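Local coordinates for UDP-4-amino-4,6-dideoxy-N-acetyl-beta-L-altrosamine transaminase (Helicobacter pylori, PDB 2FNU), which catalyses the pyridoxal phosphate-dependent transamination of a UDP-linked 4-keto sugar, the second step in making pseudaminic acid for flagellin modification, at residues E43-K48 with H157-E162; P9-E14 with P184-E189; Y96-A101 with Q327-A332. All coordinates share one frame; numbering follows the deposited sequence.

Contact 1 (E43-K48 with H157-E162); sequences EFLGVK and HALGSE. With PMP (4'-deoxy-4'-aminopyridoxal-5'-phosphate), chain E.
In this DegT/DnrJ/EryC1-family aminotransferase a type II beta turn from Ala158 to Ser161, on the loop that leaves strand 150-154 beside the cofactor, receives the C-terminal end of helix 32-45: Phe44 packs on Leu159 and Gly160, Leu45 on Leu159. The Phe44 ring approaches with its far end. CE2 lies 4.0 Å from Leu159 CG and equally far from Leu159 CD1, the two side chains meeting at a slant. Gly160 N stands at the ring edge, close to its plane, 4.0 Å from Phe44 CE2. CG of Phe44 is anti to the backbone N (chi1 -176°), which carries the ring out from the helix to the turn. Leu45 reaches the same leucine from another direction, at about a right angle, with CD2 4.2 Å from Leu159 CD1. Gly160, with phi of 99°, takes the third place of the turn, closed by the backbone hydrogen bond from Ser161 N to Ala158 O (2.9 Å). Leu243 of helix 233-244 touches both Phe44 and Leu159, and Lys167 makes a cation-pi contact with the Phe44 ring. Helix 32-45 gives way to Gly46, which has positive phi. At the other end of the loop His157 serves the cofactor pocket; its ND1 is hydrogen-bonded to Ala131 N, which fixes the ring's rotation, and NE2 hydrogen-bonds O3 of the bound PMP at 2.9 Å with this oxygen at the ring edge.

Contact 2 (P9-E14 with P184-E189); sequences PCLDKE and PITTAE. With UD1 (uridine-diphosphate-N-acetylglucosamine), chain F.
Thr186 meets Leu11 and Pro9 through a single methyl group. Its CG2 touches Leu11 CD1 at 3.7 Å, the two side chains crossing at about a right angle, and lies 4.3 Å from Pro9 CB. Pro9 also faces the nucleotide, with CD 3.6 Å from N3 of UD1. The torsion of Thr186 divides the work between its branches: OG1 is anti to the backbone N (chi1 -169°), and CG2 sits between that N and the carbonyl carbon, facing segment 9-14. The hydroxyl is occupied within its own loop, where OG1 accepts from Ala188 N at 2.8 Å with an N-H...O angle of 146°, an ST turn; it is also hydrogen-bonded to Phe179 O. One residue on, Thr187 OG1 donates to Glu189 O at 2.8 Å, standing 58° out of the carbonyl plane. Gln242 of helix 233-244 ties the two segments together from outside, its NE2 hydrogen-bonded to Cys10 O and its OE1 to Thr186 N, while its side chain also touches Leu11. Farther along, Asp12 is the N-cap of helix 13-23, and its OD1 forms a salt bridge with Lys245. The second subunit closes the surroundings: Leu23 of that chain packs on Leu11, and its Arg230 makes a salt bridge and its Thr29 a hydrogen bond to Glu189 OE2. The direct contact is thus wholly apolar, made by two methyl groups and the Pro9 CB methylene, and Thr186 OG1 and N are satisfied elsewhere, consistent with an N-terminal segment laid against the loop that carries Lys183 and forming part of the uridine pocket.

Contact 3 (Y96-A101 with Q327-A332); sequences YTPVFA and QLFNTA
The Phe329 ring carries Leu328 CB on one face, 3.5 Å above its plane and displaced toward the rim, while Thr97 and Pro98 approach its far end obliquely. Thr97 CG2 comes to 3.6 Å from Phe329 CE2, and Thr97 OG1 stands 4.0 Å from that same carbon, so both branches of the threonine border one corner of the ring. Thr97 and Phe329 run past each other in opposite directions. The Pro98 and Phe329 side chains cross at about a right angle, Pro98 CD lying 3.9 Å from Phe329 CZ and 4.1 Å from Phe329 CE1. With CG anti to the carbonyl carbon and beside the backbone N (chi1 -49°), Phe329 turns its ring toward the strand. These residues join strand 97-100, an outermost strand, within this chain, of the seven-stranded mixed sheet of the fold type I PLP-enzyme large domain, to the chain just after helix 323-328, which ends as Phe329 leaves helical backbone angles. Strand 97-100 is hydrogen-bonded to strand 76-79, through Thr97 and Val99 with Ile77 among others. Leu92 of helix 86-93 touches Pro98, Leu328 and Phe329. A second, looser meeting lies farther along the strand: Thr331 CG2 is 4.4 Å from Phe100 CD1. Ile319, on a loop, also packs against Phe100, and at the start of segment 96-101 Tyr96 makes an edge-to-face contact with Phe70.

Overall arrangement
Contacts 1 and 2 adjoin, their centres about 17 Å apart: Leu159 CD2 lies 3.6 Å from Ile185 CD1, and His157 O is 3.4 Å from Pro184 CG. Between them they reach both ligands, contact 1 through His157 at PMP and contact 2 through Pro9 at UD1. Lys183, the lysine that carries the cofactor in the resting enzyme but is not attached to it here, immediately precedes segment 184-189. The Lys183 side chain is about 7 Å from the side chain of Leu159 and about 6 Å from the side chain of Thr186. Contact 3 lies across the chain's centre from both, its centre about 31 Å from that of contact 1 and about 36 Å from that of contact 2. Its Phe100 side chain remains about 12 Å from PMP.

Contact 1 (E43-K48 with H157-E162)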
loop_
_atom_site.group_PDB
_atom_site.type_symbol
_atom_site.label_atom_id
_atom_site.label_comp_id
_atom_site.label_asym_id
_atom_site.label_seq_id
_atom_site.Cartn_x
_atom_site.Cartn_y
_atom_site.Cartn_z
ATOM N N GLU B 43 15.257 -3.686 17.848
ATOM C CA GLU B 43 15.910 -3.310 19.110
ATOM C C GLU B 43 14.876 -2.998 20.195
ATOM O O GLU B 43 15.006 -3.423 21.346
ATOM C CB GLU B 43 16.862 -2.141 18.898
ATOM C CG GLU B 43 18.029 -2.568 18.046
ATOM C CD GLU B 43 19.244 -1.678 18.185
ATOM O OE1 GLU B 43 19.440 -1.090 19.273
ATOM O OE2 GLU B 43 20.010 -1.586 17.198
ATOM N N PHE B 44 13.806 -2.307 19.806
ATOM C CA PHE B 44 12.745 -1.972 20.748
ATOM C C PHE B 44 12.030 -3.202 21.298
ATOM O O PHE B 44 11.717 -3.260 22.485
ATOM C CB PHE B 44 11.758 -1.042 20.028
ATOM C CG PHE B 44 10.639 -0.507 20.891
ATOM C CD1 PHE B 44 10.858 0.519 21.788
ATOM C CD2 PHE B 44 9.340 -0.992 20.740
ATOM C CE1 PHE B 44 9.808 1.016 22.568
ATOM C CE2 PHE B 44 8.297 -0.495 21.520
ATOM C CZ PHE B 44 8.536 0.508 22.414
ATOM N N LEU B 45 11.766 -4.179 20.427
ATOM C CA LEU B 45 10.963 -5.341 20.782
ATOM C C LEU B 45 11.786 -6.559 21.211
ATOM O O LEU B 45 11.246 -7.496 21.816
ATOM C CB LEU B 45 10.075 -5.731 19.589
ATOM C CG LEU B 45 9.060 -4.661 19.180
ATOM C CD1 LEU B 45 8.456 -5.077 17.849
ATOM C CD2 LEU B 45 7.993 -4.487 20.257
ATOM N N GLY B 46 13.069 -6.567 20.869
ATOM C CA GLY B 46 13.912 -7.747 21.118
ATOM C C GLY B 46 13.586 -8.925 20.201
ATOM O O GLY B 46 13.593 -10.089 20.640
ATOM N N VAL B 47 13.289 -8.623 18.931
ATOM C CA VAL B 47 12.980 -9.656 17.938
ATOM C C VAL B 47 14.060 -9.729 16.870
ATOM O O VAL B 47 14.867 -8.811 16.717
ATOM C CB VAL B 47 11.575 -9.465 17.294
ATOM C CG1 VAL B 47 10.489 -9.594 18.366
ATOM C CG2 VAL B 47 11.453 -8.136 16.582
ATOM N N LYS B 48 14.057 -10.836 16.126
ATOM C CA LYS B 48 15.064 -11.080 15.113
ATOM C C LYS B 48 14.860 -10.236 13.849
ATOM O O LYS B 48 15.830 -9.738 13.253
ATOM C CB LYS B 48 15.021 -12.567 14.768
ATOM C CG LYS B 48 16.307 -13.134 14.297
ATOM C CD LYS B 48 16.136 -14.606 13.939
ATOM C CE LYS B 48 16.117 -15.521 15.133
ATOM N NZ LYS B 48 15.960 -16.952 14.650
ATOM N N HIS B 157 -2.803 -2.652 17.734
ATOM C CA HIS B 157 -3.008 -1.649 18.787
ATOM C C HIS B 157 -1.874 -1.564 19.792
ATOM O O HIS B 157 -1.894 -0.676 20.660
ATOM C CB HIS B 157 -4.255 -1.990 19.628
ATOM C CG HIS B 157 -5.541 -1.961 18.866
ATOM N ND1 HIS B 157 -6.764 -2.058 19.492
ATOM C CD2 HIS B 157 -5.800 -1.866 17.539
ATOM C CE1 HIS B 157 -7.726 -2.015 18.583
ATOM N NE2 HIS B 157 -7.170 -1.900 17.389
ATOM N N ALA B 158 -0.926 -2.498 19.717
ATOM C CA ALA B 158 -0.174 -2.856 20.922
ATOM C C ALA B 158 1.325 -2.584 20.932
ATOM O O ALA B 158 2.033 -3.165 21.763
ATOM C CB ALA B 158 -0.421 -4.334 21.287
ATOM N N LEU B 159 1.812 -1.704 20.056
ATOM C CA LEU B 159 3.241 -1.380 20.135
ATOM C C LEU B 159 3.572 -0.762 21.502
ATOM O O LEU B 159 3.016 0.279 21.898
ATOM C CB LEU B 159 3.667 -0.457 19.002
ATOM C CG LEU B 159 5.188 -0.225 18.964
ATOM C CD1 LEU B 159 5.925 -1.408 18.379
ATOM C CD2 LEU B 159 5.463 1.036 18.175
ATOM N N GLY B 160 4.481 -1.421 22.216
ATOM C CA GLY B 160 4.864 -0.973 23.550
ATOM C C GLY B 160 4.165 -1.724 24.673
ATOM O O GLY B 160 4.585 -1.658 25.833
ATOM N N SER B 161 3.081 -2.428 24.349
ATOM C CA SER B 161 2.405 -3.262 25.347
ATOM C C SER B 161 3.282 -4.423 25.779
ATOM O O SER B 161 4.159 -4.856 25.024
ATOM C CB SER B 161 1.083 -3.807 24.794
ATOM O OG SER B 161 0.216 -2.732 24.463
ATOM N N GLU B 162 3.015 -4.919 26.996
ATOM C CA GLU B 162 3.800 -6.008 27.602
ATOM C C GLU B 162 2.938 -7.177 28.076
ATOM O O GLU B 162 1.734 -7.040 28.344
ATOM C CB GLU B 162 4.613 -5.474 28.785
ATOM C CG GLU B 162 5.661 -4.461 28.334
ATOM C CD GLU B 162 6.496 -3.878 29.474
ATOM O OE1 GLU B 162 6.372 -4.316 30.648
ATOM O OE2 GLU B 162 7.276 -2.943 29.187
HETATM N N1 PMP E . -6.069 -4.726 12.801
HETATM C C2 PMP E . -6.588 -3.943 13.799
HETATM C C2A PMP E . -6.857 -4.573 15.146
HETATM C C3 PMP E . -6.841 -2.587 13.546
HETATM O O3 PMP E . -7.327 -1.780 14.535
HETATM C C4 PMP E . -6.588 -2.035 12.268
HETATM C C4A PMP E . -6.933 -0.598 11.940
HETATM N N4A PMP E . -8.106 -0.134 12.648
HETATM C C5 PMP E . -6.000 -2.845 11.290
HETATM C C6 PMP E . -5.698 -4.168 11.604
HETATM C C5A PMP E . -5.659 -2.313 9.909
HETATM O O4P PMP E . -4.495 -1.520 10.050
HETATM P P PMP E . -4.151 -0.399 8.939
HETATM O O1P PMP E . -5.109 0.742 9.190
HETATM O O2P PMP E . -2.745 0.022 9.246
HETATM O O3P PMP E . -4.275 -1.004 7.567
#

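Contact 2 (P9-E14 with P184-E189)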
loop_
_atom_site.group_PDB
_atom_site.type_symbol
_atom_site.label_atom_id
_atom_site.label_comp_id
_atom_site.label_asym_id
_atom_site.label_seq_id
_atom_site.Cartn_x
_atom_site.Cartn_y
_atom_site.Cartn_z
ATOM N N PRO B 9 -2.938 11.949 15.693
ATOM C CA PRO B 9 -1.492 11.844 15.642
ATOM C C PRO B 9 -0.854 12.904 16.534
ATOM O O PRO B 9 -1.428 13.980 16.725
ATOM C CB PRO B 9 -1.173 12.131 14.164
ATOM C CG PRO B 9 -2.306 13.014 13.692
ATOM C CD PRO B 9 -3.514 12.489 14.440
ATOM N N CYS B 10 0.335 12.602 17.037
ATOM C CA CYS B 10 1.026 13.507 17.944
ATOM C C CYS B 10 2.451 13.709 17.453
ATOM O O CYS B 10 3.389 13.100 17.975
ATOM C CB CYS B 10 1.011 12.933 19.364
ATOM S SG CYS B 10 -0.674 12.684 20.007
ATOM N N LEU B 11 2.606 14.572 16.444
ATOM C CA LEU B 11 3.935 14.888 15.900
ATOM C C LEU B 11 4.532 16.087 16.604
ATOM O O LEU B 11 3.801 16.993 16.989
ATOM C CB LEU B 11 3.834 15.191 14.396
ATOM C CG LEU B 11 3.970 14.000 13.438
ATOM C CD1 LEU B 11 3.069 12.857 13.826
ATOM C CD2 LEU B 11 3.713 14.426 12.000
ATOM N N ASP B 12 5.856 16.093 16.745
ATOM C CA ASP B 12 6.563 17.240 17.331
ATOM C C ASP B 12 7.609 17.771 16.349
ATOM O O ASP B 12 7.699 17.312 15.214
ATOM C CB ASP B 12 7.192 16.879 18.690
ATOM C CG ASP B 12 8.272 15.801 18.592
ATOM O OD1 ASP B 12 8.670 15.270 19.655
ATOM O OD2 ASP B 12 8.732 15.467 17.479
ATOM N N LYS B 13 8.408 18.742 16.786
ATOM C CA LYS B 13 9.367 19.371 15.861
ATOM C C LYS B 13 10.438 18.425 15.326
ATOM O O LYS B 13 10.911 18.595 14.195
ATOM C CB LYS B 13 9.987 20.644 16.476
ATOM C CG LYS B 13 10.774 20.443 17.766
ATOM C CD LYS B 13 12.273 20.257 17.511
ATOM C CE LYS B 13 13.064 20.152 18.812
ATOM N NZ LYS B 13 13.001 21.413 19.608
ATOM N N GLU B 14 10.849 17.445 16.129
ATOM C CA GLU B 14 11.858 16.486 15.689
ATOM C C GLU B 14 11.285 15.625 14.562
ATOM O O GLU B 14 11.991 15.309 13.594
ATOM C CB GLU B 14 12.331 15.601 16.851
ATOM C CG GLU B 14 13.272 16.288 17.842
ATOM C CD GLU B 14 13.870 15.306 18.851
ATOM O OE1 GLU B 14 13.804 14.073 18.609
ATOM O OE2 GLU B 14 14.410 15.767 19.888
ATOM N N PRO B 184 -0.482 4.004 18.270
ATOM C CA PRO B 184 0.490 4.410 19.299
ATOM C C PRO B 184 1.669 5.245 18.802
ATOM O O PRO B 184 2.082 6.190 19.481
ATOM C CB PRO B 184 0.920 3.071 19.905
ATOM C CG PRO B 184 -0.377 2.272 19.861
ATOM C CD PRO B 184 -0.903 2.596 18.462
ATOM N N ILE B 185 2.218 4.885 17.645
ATOM C CA ILE B 185 3.100 5.802 16.902
ATOM C C ILE B 185 2.598 5.774 15.478
ATOM O O ILE B 185 1.887 4.838 15.089
ATOM C CB ILE B 185 4.604 5.428 16.926
ATOM C CG1 ILE B 185 4.851 4.082 16.231
ATOM C CG2 ILE B 185 5.168 5.514 18.358
ATOM C CD1 ILE B 185 6.354 3.778 15.967
ATOM N N THR B 186 2.995 6.762 14.681
ATOM C CA THR B 186 2.465 6.849 13.322
ATOM C C THR B 186 3.499 7.119 12.239
ATOM O O THR B 186 4.531 7.748 12.484
ATOM C CB THR B 186 1.357 7.920 13.217
ATOM O OG1 THR B 186 0.706 7.794 11.949
ATOM C CG2 THR B 186 1.941 9.347 13.330
ATOM N N THR B 187 3.187 6.625 11.047
ATOM C CA THR B 187 3.879 6.981 9.809
ATOM C C THR B 187 2.834 7.495 8.789
ATOM O O THR B 187 3.067 7.409 7.574
ATOM C CB THR B 187 4.641 5.756 9.238
ATOM O OG1 THR B 187 3.719 4.691 8.940
ATOM C CG2 THR B 187 5.651 5.255 10.257
ATOM N N ALA B 188 1.705 8.016 9.308
ATOM C CA ALA B 188 0.499 8.433 8.557
ATOM C C ALA B 188 -0.344 7.240 8.108
ATOM O O ALA B 188 -1.509 7.121 8.487
ATOM C CB ALA B 188 0.835 9.369 7.372
ATOM N N GLU B 189 0.234 6.395 7.261
ATOM C CA GLU B 189 -0.250 5.019 7.055
ATOM C C GLU B 189 0.998 4.171 7.167
ATOM O O GLU B 189 2.080 4.567 6.731
ATOM C CB GLU B 189 -0.862 4.811 5.665
ATOM C CG GLU B 189 -2.144 5.625 5.387
ATOM C CD GLU B 189 -3.420 4.949 5.876
ATOM O OE1 GLU B 189 -3.362 3.861 6.529
ATOM O OE2 GLU B 189 -4.497 5.546 5.644
HETATM C "C1'" UD1 F . -10.581 2.054 11.511
HETATM C "C2'" UD1 F . -10.635 1.408 12.907
HETATM C "C3'" UD1 F . -9.314 1.532 13.660
HETATM C "C4'" UD1 F . -8.136 1.127 12.764
HETATM C "C5'" UD1 F . -8.153 1.768 11.363
HETATM C "C6'" UD1 F . -7.661 3.218 11.382
HETATM C "C7'" UD1 F . -12.944 1.462 13.776
HETATM C "C8'" UD1 F . -14.018 2.265 14.459
HETATM N "N2'" UD1 F . -11.725 2.004 13.680
HETATM O "O1'" UD1 F . -10.599 3.479 11.620
HETATM O "O3'" UD1 F . -9.328 0.674 14.825
HETATM O "O5'" UD1 F . -9.439 1.640 10.735
HETATM O "O7'" UD1 F . -13.190 0.363 13.340
HETATM N N1 UD1 F . -8.125 10.895 12.705
HETATM C C2 UD1 F . -7.120 11.867 12.880
HETATM N N3 UD1 F . -6.120 11.964 11.988
HETATM C C4 UD1 F . -6.051 11.161 10.917
HETATM C C5 UD1 F . -7.014 10.179 10.686
HETATM C C6 UD1 F . -8.069 10.040 11.579
HETATM O O2 UD1 F . -7.165 12.635 13.872
HETATM O O4 UD1 F . -5.104 11.293 10.119
HETATM C C1B UD1 F . -9.220 10.822 13.694
HETATM C C2B UD1 F . -10.314 11.778 13.239
HETATM O "O2'" UD1 F . -10.819 12.487 14.374
HETATM C C3B UD1 F . -11.379 10.878 12.654
HETATM C C4B UD1 F . -11.204 9.599 13.446
HETATM O O4B UD1 F . -9.808 9.516 13.755
HETATM O O3B UD1 F . -12.705 11.400 12.797
HETATM C C5B UD1 F . -11.628 8.403 12.618
HETATM O O5B UD1 F . -11.437 7.238 13.410
HETATM P PA UD1 F . -12.210 5.882 12.999
HETATM O O1A UD1 F . -11.693 4.760 13.886
HETATM O O2A UD1 F . -13.699 6.183 12.959
HETATM O O3A UD1 F . -11.617 5.760 11.497
HETATM P PB UD1 F . -11.545 4.376 10.662
HETATM O O1B UD1 F . -12.926 3.740 10.600
HETATM O O2B UD1 F . -10.765 4.667 9.389
#

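Contact 3 (Y96-A101 with Q327-A332)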
loop_
_atom_site.group_PDB
_atom_site.type_symbol
_atom_site.label_atom_id
_atom_site.label_comp_id
_atom_site.label_asym_id
_atom_site.label_seq_id
_atom_site.Cartn_x
_atom_site.Cartn_y
_atom_site.Cartn_z
ATOM N N TYR B 96 -8.640 -18.458 3.485
ATOM C CA TYR B 96 -9.052 -19.045 4.764
ATOM C C TYR B 96 -10.467 -18.698 5.190
ATOM O O TYR B 96 -10.967 -17.601 4.920
ATOM C CB TYR B 96 -8.065 -18.624 5.878
ATOM C CG TYR B 96 -6.701 -19.248 5.680
ATOM C CD1 TYR B 96 -5.650 -18.524 5.117
ATOM C CD2 TYR B 96 -6.468 -20.600 6.012
ATOM C CE1 TYR B 96 -4.399 -19.117 4.903
ATOM C CE2 TYR B 96 -5.214 -21.189 5.807
ATOM C CZ TYR B 96 -4.188 -20.456 5.253
ATOM O OH TYR B 96 -2.967 -21.056 5.039
ATOM N N THR B 97 -11.106 -19.646 5.870
ATOM C CA THR B 97 -12.398 -19.423 6.526
ATOM C C THR B 97 -12.144 -19.059 7.983
ATOM O O THR B 97 -11.525 -19.842 8.702
ATOM C CB THR B 97 -13.238 -20.709 6.466
ATOM O OG1 THR B 97 -13.609 -20.962 5.108
ATOM C CG2 THR B 97 -14.504 -20.595 7.322
ATOM N N PRO B 98 -12.577 -17.858 8.418
ATOM C CA PRO B 98 -12.467 -17.488 9.836
ATOM C C PRO B 98 -13.451 -18.286 10.665
ATOM O O PRO B 98 -14.602 -18.454 10.264
ATOM C CB PRO B 98 -12.840 -16.003 9.864
ATOM C CG PRO B 98 -13.686 -15.799 8.641
ATOM C CD PRO B 98 -13.180 -16.787 7.599
ATOM N N VAL B 99 -12.996 -18.740 11.832
ATOM C CA VAL B 99 -13.862 -19.398 12.793
ATOM C C VAL B 99 -13.858 -18.536 14.041
ATOM O O VAL B 99 -12.833 -18.404 14.692
ATOM C CB VAL B 99 -13.360 -20.827 13.075
ATOM C CG1 VAL B 99 -14.244 -21.521 14.104
ATOM C CG2 VAL B 99 -13.335 -21.623 11.772
ATOM N N PHE B 100 -14.986 -17.902 14.347
ATOM C CA PHE B 100 -15.009 -16.883 15.404
ATOM C C PHE B 100 -15.193 -17.470 16.804
ATOM O O PHE B 100 -16.144 -18.210 17.050
ATOM C CB PHE B 100 -16.096 -15.832 15.112
ATOM C CG PHE B 100 -15.812 -15.025 13.874
ATOM C CD1 PHE B 100 -16.549 -15.209 12.712
ATOM C CD2 PHE B 100 -14.758 -14.116 13.864
ATOM C CE1 PHE B 100 -16.245 -14.458 11.549
ATOM C CE2 PHE B 100 -14.459 -13.356 12.712
ATOM C CZ PHE B 100 -15.211 -13.531 11.562
ATOM N N ALA B 101 -14.258 -17.136 17.702
ATOM C CA ALA B 101 -14.290 -17.585 19.090
ATOM C C ALA B 101 -15.004 -16.580 19.973
ATOM O O ALA B 101 -15.115 -15.402 19.628
ATOM C CB ALA B 101 -12.862 -17.771 19.609
ATOM N N GLN B 327 -23.447 -13.495 4.200
ATOM C CA GLN B 327 -23.691 -14.210 2.945
ATOM C C GLN B 327 -22.783 -15.443 2.791
ATOM O O GLN B 327 -23.212 -16.490 2.292
ATOM C CB GLN B 327 -23.579 -13.263 1.746
ATOM C CG GLN B 327 -24.189 -13.807 0.430
ATOM C CD GLN B 327 -25.655 -14.308 0.555
ATOM O OE1 GLN B 327 -26.560 -13.571 0.971
ATOM N NE2 GLN B 327 -25.884 -15.567 0.167
ATOM N N LEU B 328 -21.535 -15.347 3.240
ATOM C CA LEU B 328 -20.617 -16.466 3.094
ATOM C C LEU B 328 -20.814 -17.581 4.115
ATOM O O LEU B 328 -20.587 -18.760 3.806
ATOM C CB LEU B 328 -19.160 -15.983 3.151
ATOM C CG LEU B 328 -18.619 -15.132 2.006
ATOM C CD1 LEU B 328 -17.221 -14.650 2.342
ATOM C CD2 LEU B 328 -18.622 -15.897 0.696
ATOM N N PHE B 329 -21.221 -17.217 5.330
ATOM C CA PHE B 329 -21.204 -18.160 6.451
ATOM C C PHE B 329 -22.524 -18.138 7.218
ATOM O O PHE B 329 -23.294 -17.189 7.097
ATOM C CB PHE B 329 -20.025 -17.820 7.388
ATOM C CG PHE B 329 -18.702 -17.638 6.671
ATOM C CD1 PHE B 329 -18.120 -16.377 6.552
ATOM C CD2 PHE B 329 -18.044 -18.722 6.101
ATOM C CE1 PHE B 329 -16.895 -16.201 5.884
ATOM C CE2 PHE B 329 -16.831 -18.559 5.434
ATOM C CZ PHE B 329 -16.253 -17.301 5.319
ATOM N N ASN B 330 -22.792 -19.179 8.001
ATOM C CA ASN B 330 -23.965 -19.179 8.877
ATOM C C ASN B 330 -23.474 -19.109 10.308
ATOM O O ASN B 330 -23.324 -20.138 10.980
ATOM C CB ASN B 330 -24.835 -20.429 8.657
ATOM N N THR B 331 -23.192 -17.892 10.766
ATOM C CA THR B 331 -22.588 -17.713 12.079
ATOM C C THR B 331 -23.646 -17.381 13.101
ATOM O O THR B 331 -24.282 -16.324 13.022
ATOM C CB THR B 331 -21.554 -16.573 12.081
ATOM O OG1 THR B 331 -20.789 -16.623 10.871
ATOM C CG2 THR B 331 -20.622 -16.705 13.284
ATOM N N ALA B 332 -23.831 -18.277 14.060
ATOM C CA ALA B 332 -24.686 -17.970 15.194
ATOM C C ALA B 332 -24.028 -16.809 15.962
ATOM O O ALA B 332 -22.817 -16.836 16.198
ATOM C CB ALA B 332 -24.829 -19.184 16.086
#